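Local coordinates for Lmo0181 protein (Listeria monocytogenes serovar 1/2a, PDB 5F7V), which binds cycloalternan, a cyclic glucose oligosaccharide, as a substrate-binding lipoprotein, and probably delivers it to an ABC transporter in the cell membrane, at residues I315-L321 against I329-Y333; V131-D137 against F263-Q268; F255-Q259 against T337-R342. One frame throughout, in Å; residues are numbered along the deposited sequence. Where two conformers were deposited one is given.

Contact 1 of 3, residues I315-L321 against I329-Y333; sequences IDNNWEL and ILQPY. With GLC (alpha-D-glucopyranose), chain B.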
loop_
_atom_site.group_PDB
_atom_site.type_symbol
_atom_site.label_atom_id
_atom_site.label_comp_id
_atom_site.label_asym_id
_atom_site.label_seq_id
_atom_site.Cartn_x
_atom_site.Cartn_y
_atom_site.Cartn_z
ATOM N N ILE A 315 -10.341 -11.897 -6.646
ATOM C CA ILE A 315 -11.157 -12.178 -5.485
ATOM C C ILE A 315 -10.843 -13.551 -4.905
ATOM O O ILE A 315 -10.636 -13.699 -3.691
ATOM C CB ILE A 315 -12.656 -11.993 -5.818
ATOM C CG1 ILE A 315 -13.045 -10.532 -6.071
ATOM C CG2 ILE A 315 -13.540 -12.649 -4.755
ATOM C CD1 ILE A 315 -13.110 -9.627 -4.855
ATOM N N ASP A 316 -10.807 -14.545 -5.774
ATOM C CA ASP A 316 -10.524 -15.898 -5.288
ATOM C C ASP A 316 -9.192 -16.042 -4.569
ATOM O O ASP A 316 -9.068 -16.861 -3.654
ATOM C CB ASP A 316 -10.551 -16.903 -6.448
ATOM C CG ASP A 316 -10.558 -18.318 -5.945
ATOM O OD1 ASP A 316 -11.440 -18.668 -5.133
ATOM O OD2 ASP A 316 -9.643 -19.063 -6.350
ATOM N N ASN A 317 -8.221 -15.240 -4.974
ATOM C CA ASN A 317 -6.884 -15.274 -4.396
ATOM C C ASN A 317 -6.614 -14.241 -3.302
ATOM O O ASN A 317 -5.466 -14.141 -2.854
ATOM C CB ASN A 317 -5.867 -15.179 -5.544
ATOM C CG ASN A 317 -5.833 -16.464 -6.344
ATOM O OD1 ASN A 317 -5.283 -17.482 -5.889
ATOM N ND2 ASN A 317 -6.517 -16.484 -7.472
ATOM N N ASN A 318 -7.636 -13.496 -2.877
ATOM C CA ASN A 318 -7.507 -12.446 -1.865
ATOM C C ASN A 318 -6.483 -11.398 -2.256
ATOM O O ASN A 318 -5.882 -10.788 -1.371
ATOM C CB ASN A 318 -7.131 -13.023 -0.503
ATOM C CG ASN A 318 -8.168 -13.976 0.034
ATOM O OD1 ASN A 318 -9.320 -13.597 0.235
ATOM N ND2 ASN A 318 -7.759 -15.210 0.299
ATOM N N TRP A 319 -6.276 -11.185 -3.555
ATOM C CA TRP A 319 -5.166 -10.353 -4.036
ATOM C C TRP A 319 -5.589 -8.901 -4.103
ATOM O O TRP A 319 -5.942 -8.376 -5.142
ATOM C CB TRP A 319 -4.631 -10.912 -5.346
ATOM C CG TRP A 319 -3.506 -10.107 -5.909
ATOM C CD1 TRP A 319 -2.674 -9.248 -5.246
ATOM C CD2 TRP A 319 -3.121 -10.071 -7.283
ATOM N NE1 TRP A 319 -1.791 -8.708 -6.138
ATOM C CE2 TRP A 319 -2.043 -9.181 -7.399
ATOM C CE3 TRP A 319 -3.587 -10.713 -8.437
ATOM C CZ2 TRP A 319 -1.448 -8.903 -8.636
ATOM C CZ3 TRP A 319 -2.967 -10.439 -9.647
ATOM C CH2 TRP A 319 -1.912 -9.544 -9.736
ATOM N N GLU A 320 -5.585 -8.258 -2.942
ATOM C CA GLU A 320 -6.114 -6.889 -2.792
ATOM C C GLU A 320 -7.579 -6.916 -3.224
ATOM O O GLU A 320 -8.243 -7.925 -3.012
ATOM C CB GLU A 320 -5.268 -5.848 -3.504
ATOM C CG GLU A 320 -3.823 -5.872 -2.990
ATOM C CD GLU A 320 -2.970 -4.721 -3.447
ATOM O OE1 GLU A 320 -3.440 -3.874 -4.279
ATOM O OE2 GLU A 320 -1.810 -4.708 -2.979
ATOM N N LEU A 321 -8.115 -5.842 -3.786
ATOM C CA LEU A 321 -9.487 -5.758 -4.279
ATOM C C LEU A 321 -9.440 -5.329 -5.721
ATOM O O LEU A 321 -8.636 -4.498 -6.091
ATOM C CB LEU A 321 -10.298 -4.769 -3.419
ATOM C CG LEU A 321 -10.559 -5.181 -1.965
ATOM C CD1 LEU A 321 -11.146 -4.001 -1.209
ATOM C CD2 LEU A 321 -11.461 -6.385 -1.886
ATOM N N ILE A 329 -19.447 -9.823 -7.608
ATOM C CA ILE A 329 -18.013 -10.044 -7.703
ATOM C C ILE A 329 -17.333 -9.986 -6.330
ATOM O O ILE A 329 -16.452 -10.798 -6.058
ATOM C CB ILE A 329 -17.374 -9.018 -8.670
ATOM C CG1 ILE A 329 -17.839 -9.296 -10.105
ATOM C CG2 ILE A 329 -15.842 -8.996 -8.597
ATOM C CD1 ILE A 329 -17.193 -10.487 -10.780
ATOM N N LEU A 330 -17.745 -9.068 -5.467
ATOM C CA LEU A 330 -17.131 -8.922 -4.145
ATOM C C LEU A 330 -17.585 -9.911 -3.080
ATOM O O LEU A 330 -16.888 -10.134 -2.097
ATOM C CB LEU A 330 -17.380 -7.525 -3.567
ATOM C CG LEU A 330 -16.593 -6.336 -4.118
ATOM C CD1 LEU A 330 -17.095 -5.001 -3.587
ATOM C CD2 LEU A 330 -15.133 -6.498 -3.722
ATOM N N GLN A 331 -18.764 -10.496 -3.258
ATOM C CA GLN A 331 -19.301 -11.362 -2.209
ATOM C C GLN A 331 -18.369 -12.486 -1.766
ATOM O O GLN A 331 -18.267 -12.674 -0.550
ATOM C CB GLN A 331 -20.655 -11.935 -2.626
ATOM C CG GLN A 331 -21.441 -12.577 -1.481
ATOM C CD GLN A 331 -21.682 -11.617 -0.322
ATOM O OE1 GLN A 331 -22.096 -10.483 -0.519
ATOM N NE2 GLN A 331 -21.413 -12.057 0.896
ATOM N N PRO A 332 -17.698 -13.222 -2.673
ATOM C CA PRO A 332 -16.810 -14.282 -2.181
ATOM C C PRO A 332 -15.702 -13.735 -1.280
ATOM O O PRO A 332 -15.254 -14.447 -0.378
ATOM C CB PRO A 332 -16.285 -14.937 -3.474
ATOM C CG PRO A 332 -17.331 -14.654 -4.497
ATOM C CD PRO A 332 -17.823 -13.272 -4.149
ATOM N N TYR A 333 -15.253 -12.497 -1.481
ATOM C CA TYR A 333 -14.265 -11.902 -0.573
ATOM C C TYR A 333 -14.810 -11.683 0.817
ATOM O O TYR A 333 -14.092 -11.857 1.801
ATOM C CB TYR A 333 -13.765 -10.578 -1.161
ATOM C CG TYR A 333 -12.595 -9.970 -0.446
ATOM C CD1 TYR A 333 -12.753 -9.173 0.680
ATOM C CD2 TYR A 333 -11.294 -10.197 -0.877
ATOM C CE1 TYR A 333 -11.674 -8.612 1.323
ATOM C CE2 TYR A 333 -10.197 -9.654 -0.231
ATOM C CZ TYR A 333 -10.389 -8.857 0.868
ATOM O OH TYR A 333 -9.333 -8.301 1.525
HETATM C C1 GLC B . 1.074 -2.406 -1.445
HETATM C C2 GLC B . 0.148 -1.851 -2.503
HETATM C C3 GLC B . 0.755 -0.610 -3.132
HETATM C C4 GLC B . 1.174 0.386 -2.057
HETATM C C5 GLC B . 2.120 -0.278 -1.065
HETATM C C6 GLC B . 2.482 0.625 0.107
HETATM O O2 GLC B . -0.089 -2.867 -3.484
HETATM O O3 GLC B . -0.241 -0.018 -3.961
HETATM O O4 GLC B . 1.900 1.439 -2.700
HETATM O O5 GLC B . 1.457 -1.426 -0.489
HETATM O O6 GLC B . 3.213 -0.236 1.009
HETATM O O HOH W 1 -6.897 -8.981 0.393
#
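I315, on the last turn of helix 308-316, presses its branched side chain into helix 327-335 as a knob among I329, L330, P332 and Y333. CG2, anti to the backbone N, lies 3.8 Å from P332 CB; CG1 faces I329 CG2 and lies 3.4 Å from I329 O; CD1 reaches L330 CD2 and Y333 CB. A beta-branched, wholly apolar residue suits this place, since it spreads three carbons across one turn of the facing helix.

The second apolar element is a CH-pi contact. L321 sends CD2 almost straight down onto the Y333 ring, 3.7 Å from the centroid and 4° off the normal, and the same methyl also meets L330 CD2. The phenol is brought there by its first torsion (chi1 -171°), which swings the ring toward the turn after helix 308-316, where V345 and F346 of helix 343-347 also pack on it.

The polar link across the contact is a water: Y333 OH donates to it over 2.8 Å, and it donates to N318 O. The first helix ends in a Schellman motif with N318, at positive phi, as C-prime residue: N318 N bonds to I315 O at 3.1 Å and W319 N to R314 O. N318 OD1 is held by R342 NH1.

Beyond this turn the chain leads to E320, whose extended side chain points away from helix 327-335; OE2 accepts from the glucose O2 at 2.6 Å, while OE1 bonds to S126 OG. The chemistry is thus divided: on one side an apolar helix pair, with a water tying the tyrosine to the turn that follows the first helix, and on the other a carboxylate with one oxygen on the sugar and one on the protein.

Contact 2 of 3, residues V131-D137 against F263-Q268; sequences VTIYNKD and FKWDVQ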
loop_
_atom_site.group_PDB
_atom_site.type_symbol
_atom_site.label_atom_id
_atom_site.label_comp_id
_atom_site.label_asym_id
_atom_site.label_seq_id
_atom_site.Cartn_x
_atom_site.Cartn_y
_atom_site.Cartn_z
ATOM N N VAL A 131 -4.939 -2.688 7.845
ATOM C CA VAL A 131 -5.760 -3.042 8.989
ATOM C C VAL A 131 -4.844 -3.510 10.097
ATOM O O VAL A 131 -3.654 -3.756 9.886
ATOM C CB VAL A 131 -6.780 -4.157 8.666
ATOM C CG1 VAL A 131 -7.840 -3.600 7.722
ATOM C CG2 VAL A 131 -6.140 -5.376 8.046
ATOM N N THR A 132 -5.420 -3.608 11.288
ATOM C CA THR A 132 -4.717 -4.296 12.387
ATOM C C THR A 132 -4.997 -5.766 12.282
ATOM O O THR A 132 -6.144 -6.190 12.437
ATOM C CB THR A 132 -5.178 -3.748 13.729
ATOM O OG1 THR A 132 -4.894 -2.346 13.751
ATOM C CG2 THR A 132 -4.473 -4.463 14.874
ATOM N N ILE A 133 -3.958 -6.556 12.096
ATOM C CA ILE A 133 -4.072 -8.002 11.983
ATOM C C ILE A 133 -3.615 -8.578 13.318
ATOM O O ILE A 133 -2.527 -8.225 13.793
ATOM C CB ILE A 133 -3.220 -8.544 10.839
ATOM C CG1 ILE A 133 -3.561 -7.810 9.534
ATOM C CG2 ILE A 133 -3.429 -10.060 10.731
ATOM C CD1 ILE A 133 -3.006 -8.437 8.301
ATOM N N TYR A 134 -4.406 -9.405 13.973
ATOM C CA TYR A 134 -4.054 -9.817 15.313
ATOM C C TYR A 134 -4.144 -11.317 15.480
ATOM O O TYR A 134 -4.950 -12.019 14.861
ATOM C CB TYR A 134 -4.893 -9.080 16.359
ATOM C CG TYR A 134 -6.382 -9.280 16.341
ATOM C CD1 TYR A 134 -7.200 -8.489 15.545
ATOM C CD2 TYR A 134 -7.015 -10.238 17.121
ATOM C CE1 TYR A 134 -8.589 -8.624 15.527
ATOM C CE2 TYR A 134 -8.382 -10.377 17.106
ATOM C CZ TYR A 134 -9.165 -9.590 16.303
ATOM O OH TYR A 134 -10.523 -9.761 16.361
ATOM N N ASN A 135 -3.236 -11.812 16.316
ATOM C CA ASN A 135 -3.096 -13.222 16.666
ATOM C C ASN A 135 -4.024 -13.491 17.840
ATOM O O ASN A 135 -3.728 -13.142 18.983
ATOM C CB ASN A 135 -1.638 -13.513 16.984
ATOM C CG ASN A 135 -1.345 -14.929 17.407
ATOM O OD1 ASN A 135 -2.210 -15.623 17.924
ATOM N ND2 ASN A 135 -0.109 -15.350 17.169
ATOM N N LYS A 136 -5.148 -14.159 17.560
ATOM C CA LYS A 136 -6.158 -14.416 18.573
ATOM C C LYS A 136 -5.636 -15.370 19.649
ATOM O O LYS A 136 -6.053 -15.239 20.806
ATOM C CB LYS A 136 -7.391 -15.030 17.948
ATOM C CG LYS A 136 -8.199 -14.109 17.038
ATOM C CD LYS A 136 -9.245 -14.854 16.245
ATOM C CE LYS A 136 -10.350 -15.323 17.148
ATOM N NZ LYS A 136 -11.417 -15.975 16.348
ATOM N N ASP A 137 -4.742 -16.274 19.282
ATOM C CA ASP A 137 -4.187 -17.240 20.252
ATOM C C ASP A 137 -3.406 -16.461 21.309
ATOM O O ASP A 137 -3.537 -16.748 22.509
ATOM C CB ASP A 137 -3.228 -18.255 19.597
ATOM C CG ASP A 137 -3.868 -19.284 18.701
ATOM O OD1 ASP A 137 -5.043 -19.149 18.339
ATOM O OD2 ASP A 137 -3.155 -20.280 18.428
ATOM N N PHE A 263 -1.907 -20.304 13.708
ATOM C CA PHE A 263 -2.671 -19.790 14.837
ATOM C C PHE A 263 -3.933 -19.148 14.266
ATOM O O PHE A 263 -4.014 -18.890 13.047
ATOM C CB PHE A 263 -1.871 -18.778 15.682
ATOM C CG PHE A 263 -1.183 -17.701 14.897
ATOM C CD1 PHE A 263 -1.882 -16.592 14.455
ATOM C CD2 PHE A 263 0.159 -17.803 14.597
ATOM C CE1 PHE A 263 -1.239 -15.615 13.719
ATOM C CE2 PHE A 263 0.835 -16.839 13.889
ATOM C CZ PHE A 263 0.121 -15.736 13.449
ATOM N N LYS A 264 -4.920 -18.917 15.111
ATOM C CA LYS A 264 -6.120 -18.169 14.695
ATOM C C LYS A 264 -5.826 -16.675 14.704
ATOM O O LYS A 264 -5.129 -16.167 15.602
ATOM C CB LYS A 264 -7.259 -18.450 15.668
ATOM C CG LYS A 264 -7.615 -19.938 15.799
ATOM C CD LYS A 264 -8.022 -20.649 14.542
ATOM C CE LYS A 264 -8.139 -22.161 14.747
ATOM N NZ LYS A 264 -6.913 -22.845 15.273
ATOM N N TRP A 265 -6.343 -15.973 13.692
ATOM C CA TRP A 265 -6.100 -14.560 13.548
ATOM C C TRP A 265 -7.317 -13.898 12.950
ATOM O O TRP A 265 -8.121 -14.517 12.230
ATOM C CB TRP A 265 -4.866 -14.283 12.696
ATOM C CG TRP A 265 -4.845 -14.861 11.298
ATOM C CD1 TRP A 265 -4.560 -16.143 10.943
ATOM C CD2 TRP A 265 -5.122 -14.186 10.082
ATOM N NE1 TRP A 265 -4.649 -16.327 9.590
ATOM C CE2 TRP A 265 -4.971 -15.120 9.030
ATOM C CE3 TRP A 265 -5.444 -12.862 9.767
ATOM C CZ2 TRP A 265 -5.122 -14.765 7.717
ATOM C CZ3 TRP A 265 -5.586 -12.518 8.439
ATOM C CH2 TRP A 265 -5.420 -13.464 7.432
ATOM N N ASP A 266 -7.399 -12.586 13.171
ATOM C CA ASP A 266 -8.496 -11.796 12.608
ATOM C C ASP A 266 -7.991 -10.371 12.402
ATOM O O ASP A 266 -6.798 -10.089 12.551
ATOM C CB ASP A 266 -9.754 -11.911 13.489
ATOM C CG ASP A 266 -11.084 -11.710 12.757
ATOM O OD1 ASP A 266 -11.113 -11.235 11.595
ATOM O OD2 ASP A 266 -12.103 -12.074 13.414
ATOM N N VAL A 267 -8.877 -9.504 11.948
ATOM C CA VAL A 267 -8.503 -8.129 11.601
ATOM C C VAL A 267 -9.474 -7.125 12.154
ATOM O O VAL A 267 -10.645 -7.451 12.431
ATOM C CB VAL A 267 -8.379 -7.944 10.075
ATOM C CG1 VAL A 267 -7.364 -8.898 9.478
ATOM C CG2 VAL A 267 -9.708 -8.063 9.377
ATOM N N GLN A 268 -9.029 -5.897 12.317
ATOM C CA GLN A 268 -9.835 -4.784 12.810
ATOM C C GLN A 268 -9.432 -3.474 12.159
ATOM O O GLN A 268 -8.317 -3.309 11.720
ATOM C CB GLN A 268 -9.711 -4.681 14.348
ATOM C CG GLN A 268 -10.670 -3.714 15.031
ATOM C CD GLN A 268 -12.098 -4.007 14.672
ATOM O OE1 GLN A 268 -12.638 -3.448 13.733
ATOM N NE2 GLN A 268 -12.725 -4.903 15.444
HETATM O O HOH W 2 -11.940 -12.112 16.206
HETATM O O HOH W 3 -11.854 -8.202 14.864
HETATM O O HOH W 4 -12.509 -14.660 14.157
HETATM O O HOH W 5 -4.576 -22.413 17.260
#
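N135 lays its amide flat on the F263 ring, the two planes 10° apart, with ND2 3.3 Å above the ring and over its centre. Its OD1 works as the N-cap of helix 136-142, accepting from L138 N. Asparagine suits both tasks, being flat enough to stack and polar enough to cap.

Strands 131-135 and 265-268 pair antiparallel, T132/Q268 and Y134/D266 each through two backbone hydrogen bonds; K136 N to K264 O extends the pairing. Y134 and D266 point the same way from the sheet. With CG between the backbone N and the carbonyl carbon (chi1 62°), the Y134 ring leans over the neighbouring strand, and CE1 comes 3.6 Å from D266 C. The phenol and D266 OD2 share a water, and a second water joins Y134 OH to V267 O. D266 OD1 accepts from V267 N at 2.8 Å. K136 NZ reaches D266 OD2 through another water.

On the other face I133 lies alongside W265 and V267, with CG2 3.6 Å from W265 CE3 and CG1 against V267 CG1.

K264 N bonds to D137 OD1 at 3.2 Å, arriving from above the carboxylate plane.

The chemistry implies two faces: I133, W265 and V267 give a largely apolar one, ended by the N135 amide on F263, whereas Y134 and D266, with K136 from the helix start, meet bridging waters, where the lysine probably eases the carboxylate's charge.

Contact 3 of 3, residues F255-Q259 against T337-R342; sequences FDMFQ and TPPDNR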
loop_
_atom_site.group_PDB
_atom_site.type_symbol
_atom_site.label_atom_id
_atom_site.label_comp_id
_atom_site.label_asym_id
_atom_site.label_seq_id
_atom_site.Cartn_x
_atom_site.Cartn_y
_atom_site.Cartn_z
ATOM N N PHE A 255 -2.970 -10.992 3.306
ATOM C CA PHE A 255 -3.921 -12.025 3.676
ATOM C C PHE A 255 -3.567 -13.369 3.035
ATOM O O PHE A 255 -3.701 -14.386 3.708
ATOM C CB PHE A 255 -5.329 -11.656 3.217
ATOM C CG PHE A 255 -6.037 -10.623 4.055
ATOM C CD1 PHE A 255 -5.431 -9.947 5.121
ATOM C CD2 PHE A 255 -7.337 -10.261 3.694
ATOM C CE1 PHE A 255 -6.124 -8.979 5.820
ATOM C CE2 PHE A 255 -8.028 -9.314 4.391
ATOM C CZ PHE A 255 -7.408 -8.662 5.444
ATOM N N ASP A 256 -3.096 -13.411 1.789
ATOM C CA ASP A 256 -2.712 -14.691 1.190
ATOM C C ASP A 256 -1.558 -15.342 1.975
ATOM O O ASP A 256 -1.662 -16.529 2.285
ATOM C CB ASP A 256 -2.333 -14.526 -0.289
ATOM C CG ASP A 256 -1.981 -15.841 -0.943
ATOM O OD1 ASP A 256 -2.924 -16.585 -1.250
ATOM O OD2 ASP A 256 -0.772 -16.152 -1.097
ATOM N N MET A 257 -0.504 -14.595 2.305
ATOM C CA MET A 257 0.620 -15.116 3.097
ATOM C C MET A 257 0.134 -15.784 4.375
ATOM O O MET A 257 0.605 -16.858 4.769
ATOM C CB MET A 257 1.556 -13.950 3.471
ATOM C CG MET A 257 2.811 -14.276 4.255
ATOM S SD MET A 257 3.852 -12.813 4.299
ATOM C CE MET A 257 4.536 -12.743 2.649
ATOM N N PHE A 258 -0.827 -15.135 5.021
ATOM C CA PHE A 258 -1.240 -15.506 6.361
ATOM C C PHE A 258 -2.283 -16.607 6.364
ATOM O O PHE A 258 -2.652 -17.062 7.435
ATOM C CB PHE A 258 -1.725 -14.287 7.145
ATOM C CG PHE A 258 -0.657 -13.252 7.436
ATOM C CD1 PHE A 258 0.714 -13.515 7.409
ATOM C CD2 PHE A 258 -1.042 -11.982 7.741
ATOM C CE1 PHE A 258 1.654 -12.540 7.691
ATOM C CE2 PHE A 258 -0.105 -10.978 8.007
ATOM C CZ PHE A 258 1.246 -11.256 7.984
ATOM N N GLN A 259 -2.741 -17.093 5.213
ATOM C CA GLN A 259 -3.741 -18.168 5.216
ATOM C C GLN A 259 -3.245 -19.366 5.998
ATOM O O GLN A 259 -4.044 -20.039 6.638
ATOM C CB GLN A 259 -4.134 -18.625 3.801
ATOM C CG GLN A 259 -4.798 -17.527 2.963
ATOM C CD GLN A 259 -6.136 -17.103 3.542
ATOM O OE1 GLN A 259 -7.069 -17.881 3.547
ATOM N NE2 GLN A 259 -6.218 -15.906 4.087
ATOM N N THR A 337 -12.565 -16.790 4.480
ATOM C CA THR A 337 -11.933 -16.752 5.814
ATOM C C THR A 337 -10.701 -17.676 5.821
ATOM O O THR A 337 -10.753 -18.700 5.121
ATOM C CB THR A 337 -12.937 -17.127 6.922
ATOM O OG1 THR A 337 -12.316 -17.024 8.217
ATOM C CG2 THR A 337 -13.539 -18.526 6.772
ATOM N N PRO A 338 -9.654 -17.369 6.576
ATOM C CA PRO A 338 -9.466 -16.212 7.418
ATOM C C PRO A 338 -9.110 -14.959 6.594
ATOM O O PRO A 338 -8.699 -15.058 5.452
ATOM C CB PRO A 338 -8.322 -16.672 8.328
ATOM C CG PRO A 338 -7.468 -17.538 7.437
ATOM C CD PRO A 338 -8.508 -18.298 6.672
ATOM N N PRO A 339 -9.243 -13.760 7.151
ATOM C CA PRO A 339 -9.801 -13.511 8.484
ATOM C C PRO A 339 -11.332 -13.476 8.389
ATOM O O PRO A 339 -11.896 -13.244 7.311
ATOM C CB PRO A 339 -9.254 -12.115 8.798
ATOM C CG PRO A 339 -9.241 -11.395 7.465
ATOM C CD PRO A 339 -8.797 -12.492 6.525
ATOM N N ASP A 340 -12.011 -13.670 9.517
ATOM C CA ASP A 340 -13.467 -13.583 9.544
ATOM C C ASP A 340 -13.998 -12.190 9.313
ATOM O O ASP A 340 -15.024 -12.022 8.628
ATOM C CB ASP A 340 -14.013 -14.088 10.879
ATOM C CG ASP A 340 -13.930 -15.600 11.051
ATOM O OD1 ASP A 340 -14.039 -16.360 10.079
ATOM O OD2 ASP A 340 -13.807 -16.037 12.207
ATOM N N ASN A 341 -13.334 -11.174 9.882
ATOM C CA ASN A 341 -13.917 -9.823 9.876
ATOM C C ASN A 341 -13.551 -9.046 8.624
ATOM O O ASN A 341 -12.978 -7.967 8.692
ATOM C CB ASN A 341 -13.480 -9.095 11.129
ATOM C CG ASN A 341 -14.219 -7.795 11.324
ATOM O OD1 ASN A 341 -15.344 -7.634 10.836
ATOM N ND2 ASN A 341 -13.606 -6.850 12.025
ATOM N N ARG A 342 -13.903 -9.623 7.470
ATOM C CA ARG A 342 -13.687 -9.006 6.176
ATOM C C ARG A 342 -14.356 -7.623 6.090
ATOM O O ARG A 342 -13.825 -6.732 5.409
ATOM C CB ARG A 342 -14.213 -9.931 5.064
ATOM C CG ARG A 342 -13.550 -11.300 4.926
ATOM C CD ARG A 342 -12.128 -11.144 4.489
ATOM N NE ARG A 342 -11.390 -12.402 4.321
ATOM C CZ ARG A 342 -10.901 -12.871 3.181
ATOM N NH1 ARG A 342 -11.105 -12.215 2.053
ATOM N NH2 ARG A 342 -10.142 -13.961 3.202
#
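Two bends of like sign in Q259, at chi1 and chi2 (-65°), fold its side chain back along helix 255-258 and carry the amide toward the loop at P338. In F255 the first torsion sets CG anti to the carbonyl carbon, which directs the ring at P339.

The Q259 amide makes the polar link. NE2 donates to P338 O at 3.0 Å in a nearly straight bond (178°) and also to F255 O at 3.0 Å. Both acceptors lie in the amide plane, so the two hydrogens of one nitrogen are used and the rotation of the group is fixed. A glutamine is long enough to turn back to F255 O and still reach the loop.

P338 O is gripped twice: Q259 NE2 and R342 NH2 come from opposite faces of its carbonyl plane. R342 NE adds a bond to P339 O, in the carbonyl plane and on a lone pair, 3.1 Å long. The arginine therefore clasps two successive loop carbonyls from within the loop, and its guanidinium turns one face to F255 CD2.

The apolar part is a CH-pi contact. P339 CD stands over the F255 ring, 4.0 Å from the centroid and 14° off the normal, while CG lies 3.9 Å from F255 CZ. Proline offers a rigid rim of CH groups to the aromatic face. Cis peptide bonds precede both P338 and P339, turning the chain sharply here.

This loop, with two cis-prolines in succession, links helices 327-335 and 343-347 and is itself held against helix 255-258 in this periplasmic-binding-protein-type fold.

The three contacts meet around the loop 337-342, and contact 3 lies on the same side of the chain's centre as each of the others. Contact 3 is the middle piece: its centre is about 11 Å from that of contact 1 and about 9 Å from that of contact 2, whereas the centres of contacts 1 and 2 stand about 19 Å apart and the two do not touch. R342 NH1 reaches N318 OD1 of contact 1 at 2.9 Å, and N341 N reaches D266 OD1 of contact 2 at 2.8 Å. Contact 1 bears directly on the glycan pocket through E320; the side chains of I133 and F255 remain about 9 and 11 Å from bound glucose.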